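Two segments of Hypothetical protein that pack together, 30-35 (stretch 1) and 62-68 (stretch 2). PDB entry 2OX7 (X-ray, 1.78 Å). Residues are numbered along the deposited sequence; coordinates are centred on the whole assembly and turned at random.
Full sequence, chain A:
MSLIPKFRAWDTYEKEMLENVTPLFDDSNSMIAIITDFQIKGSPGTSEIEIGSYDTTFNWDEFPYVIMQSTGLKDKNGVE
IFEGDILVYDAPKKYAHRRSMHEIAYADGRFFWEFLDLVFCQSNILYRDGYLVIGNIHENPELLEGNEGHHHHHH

Stretch 1 (30-35) SMIAII
Stretch 2 62-68: EFPYVIM

The two stretches meet mainly through side chains, with some side-chain contacts to backbone atoms and no hydrogen bond between them. Residues 31-35 form one strand and 65-68 another, but their axes approach no closer than 9.6 Å and their N-to-C directions differ by 87°, so the strands cross almost perpendicularly. The nearest CA pairs set the register: Ile32 CA to Phe63 CA, 7.4 Å, and Ile34 CA to Tyr65 CA, 8.4 Å. The contact buries 345 Å², both sides summed.

Stretch 1 is extended at Met31 (phi/psi -71/122), but Ile32 departs from regular strand geometry at -116/-13; Ala33 (-151/164), Ile34 (-141/129) and Ile35 (-99/119) are extended again. Met31 and Ile34 point their CA-to-CB bonds toward stretch 2, whereas Ile32 (chi1 p, chi2 t) and Ala33 point away. In stretch 2, Phe63 (-59/116) and Pro64 (-89/38) lead into the strand, and a weak hydrogen bond from Tyr65 N to Phe63 O, 3.1 Å, spans Pro64. Tyr65 (-122/135), Val66 (-116/118) and Ile67 (-90/144) then alternate, with Tyr65 and Ile67 toward stretch 1 and Val66 away.

Met31, a selenomethionine, is t at chi1 and chi2, which extends the chain across the gap; chi3 is p (45°) and sets CE at the edge of the Phe63 ring, with Met31 CE to Phe63 CD2 at 3.7 Å. Met31 CE also lies 3.9 Å from Tyr65 CB and 3.2 Å from Tyr65 O. Met31 SE sits 5.5 Å from the Phe63 ring centroid, 85° off the ring normal, an edge-on approach. Met31 SE to Ile67 CG1 is only 3.2 Å, a very tight apolar contact.

Phe63 has chi1 t (-160°) and chi2 48°, which lays its ring along the backbone of stretch 1: Ile32 O lies over one face, and Phe63 CZ is 4.0 Å from Ala33 C. Ile34, t at both chi angles, brings Ile34 CG2 within 3.7 Å of Phe63 CZ, obliquely to that ring. Ile34 CG2 also makes a CH-pi contact with Tyr65, 4.2 Å from the ring centroid and 4° off its normal, almost centred over the face. Tyr65 chi1 m (-61°) and chi2 -90° present that face to the methyl, while its OH is hydrogen-bonded elsewhere in the structure.

Ile67, m at chi1 (-59°) and chi2 (-74°), places Ile67 CD1 3.9 Å from Ile34 CD1, so its side chain touches both Met31 and Ile34 through dispersion.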

# COMPACT_ATOMS: atom_id res chain seq x y z
N SER A 30 21.57 -12.99 13.52
CA SER A 30 21.49 -14.43 13.37
C SER A 30 20.80 -15.00 14.59
O SER A 30 21.18 -14.67 15.71
CB SER A 30 22.88 -15.05 13.22
OG SER A 30 23.60 -14.43 12.16
N MSE A 31 19.78 -15.82 14.37
CA MSE A 31 19.16 -16.54 15.47
C MSE A 31 20.10 -17.62 15.98
O MSE A 31 20.52 -18.50 15.21
CB MSE A 31 17.83 -17.16 15.07
CG MSE A 31 17.09 -17.74 16.24
SE MSE A 31 15.41 -18.55 15.73
CE MSE A 31 15.96 -19.56 14.16
N ILE A 32 20.43 -17.53 17.26
CA ILE A 32 21.41 -18.44 17.85
C ILE A 32 20.80 -19.32 18.94
O ILE A 32 21.41 -20.31 19.36
CB ILE A 32 22.68 -17.69 18.34
CG1 ILE A 32 22.35 -16.64 19.41
CG2 ILE A 32 23.44 -17.08 17.13
CD1 ILE A 32 23.58 -16.07 20.16
N ALA A 33 19.58 -18.99 19.37
CA ALA A 33 18.86 -19.81 20.34
C ALA A 33 17.36 -19.68 20.17
O ALA A 33 16.86 -18.75 19.53
CB ALA A 33 19.27 -19.43 21.78
N ILE A 34 16.65 -20.63 20.77
CA ILE A 34 15.22 -20.56 20.85
C ILE A 34 14.74 -21.05 22.21
O ILE A 34 15.16 -22.12 22.68
CB ILE A 34 14.55 -21.30 19.65
CG1 ILE A 34 13.05 -21.03 19.60
CG2 ILE A 34 14.87 -22.80 19.65
CD1 ILE A 34 12.43 -21.43 18.25
N ILE A 35 13.91 -20.24 22.85
CA ILE A 35 13.20 -20.66 24.05
C ILE A 35 11.79 -21.09 23.67
O ILE A 35 11.01 -20.28 23.13
CB ILE A 35 13.13 -19.51 25.07
CG1 ILE A 35 14.55 -19.11 25.51
CG2 ILE A 35 12.26 -19.92 26.26
CD1 ILE A 35 14.63 -17.91 26.45
N GLU A 62 23.73 -26.12 10.96
CA GLU A 62 22.75 -25.09 10.63
C GLU A 62 21.54 -25.25 11.55
O GLU A 62 20.91 -26.32 11.59
CB GLU A 62 22.38 -25.10 9.13
CG GLU A 62 20.98 -25.60 8.76
CD GLU A 62 20.92 -27.10 8.47
OE1 GLU A 62 20.12 -27.81 9.12
OE2 GLU A 62 21.67 -27.57 7.58
N PHE A 63 21.27 -24.20 12.32
CA PHE A 63 20.18 -24.17 13.28
C PHE A 63 18.87 -24.43 12.52
O PHE A 63 18.51 -23.66 11.65
CB PHE A 63 20.17 -22.82 13.99
CG PHE A 63 19.43 -22.82 15.29
CD1 PHE A 63 19.65 -23.81 16.24
CD2 PHE A 63 18.52 -21.80 15.58
CE1 PHE A 63 18.97 -23.80 17.46
CE2 PHE A 63 17.84 -21.78 16.79
CZ PHE A 63 18.07 -22.77 17.74
N PRO A 64 18.19 -25.55 12.83
CA PRO A 64 17.11 -26.03 11.96
C PRO A 64 15.73 -25.45 12.29
O PRO A 64 14.73 -26.16 12.22
CB PRO A 64 17.11 -27.53 12.25
CG PRO A 64 17.41 -27.59 13.71
CD PRO A 64 18.37 -26.45 13.99
N TYR A 65 15.67 -24.18 12.66
CA TYR A 65 14.40 -23.56 13.04
C TYR A 65 14.15 -22.36 12.14
O TYR A 65 15.06 -21.56 11.89
CB TYR A 65 14.42 -23.13 14.50
CG TYR A 65 14.63 -24.28 15.46
CD1 TYR A 65 13.55 -24.99 15.98
CD2 TYR A 65 15.92 -24.66 15.85
CE1 TYR A 65 13.74 -26.04 16.86
CE2 TYR A 65 16.12 -25.71 16.73
CZ TYR A 65 15.04 -26.40 17.23
OH TYR A 65 15.25 -27.44 18.13
N VAL A 66 12.91 -22.25 11.65
CA VAL A 66 12.51 -21.16 10.76
C VAL A 66 11.46 -20.36 11.52
O VAL A 66 10.41 -20.92 11.85
CB VAL A 66 11.92 -21.71 9.45
CG1 VAL A 66 11.34 -20.59 8.59
CG2 VAL A 66 12.98 -22.52 8.66
N ILE A 67 11.73 -19.09 11.81
CA ILE A 67 10.81 -18.27 12.62
C ILE A 67 9.80 -17.54 11.72
O ILE A 67 10.15 -17.11 10.59
CB ILE A 67 11.56 -17.23 13.48
CG1 ILE A 67 12.53 -17.93 14.43
CG2 ILE A 67 10.59 -16.39 14.33
CD1 ILE A 67 11.86 -18.65 15.61
N MSE A 68 8.56 -17.41 12.23
CA MSE A 68 7.48 -16.69 11.54
C MSE A 68 6.77 -15.88 12.58
O MSE A 68 6.52 -16.37 13.69
CB MSE A 68 6.51 -17.67 10.87
CG MSE A 68 7.09 -18.40 9.67
SE MSE A 68 6.11 -20.09 9.37
CE MSE A 68 7.26 -21.28 10.48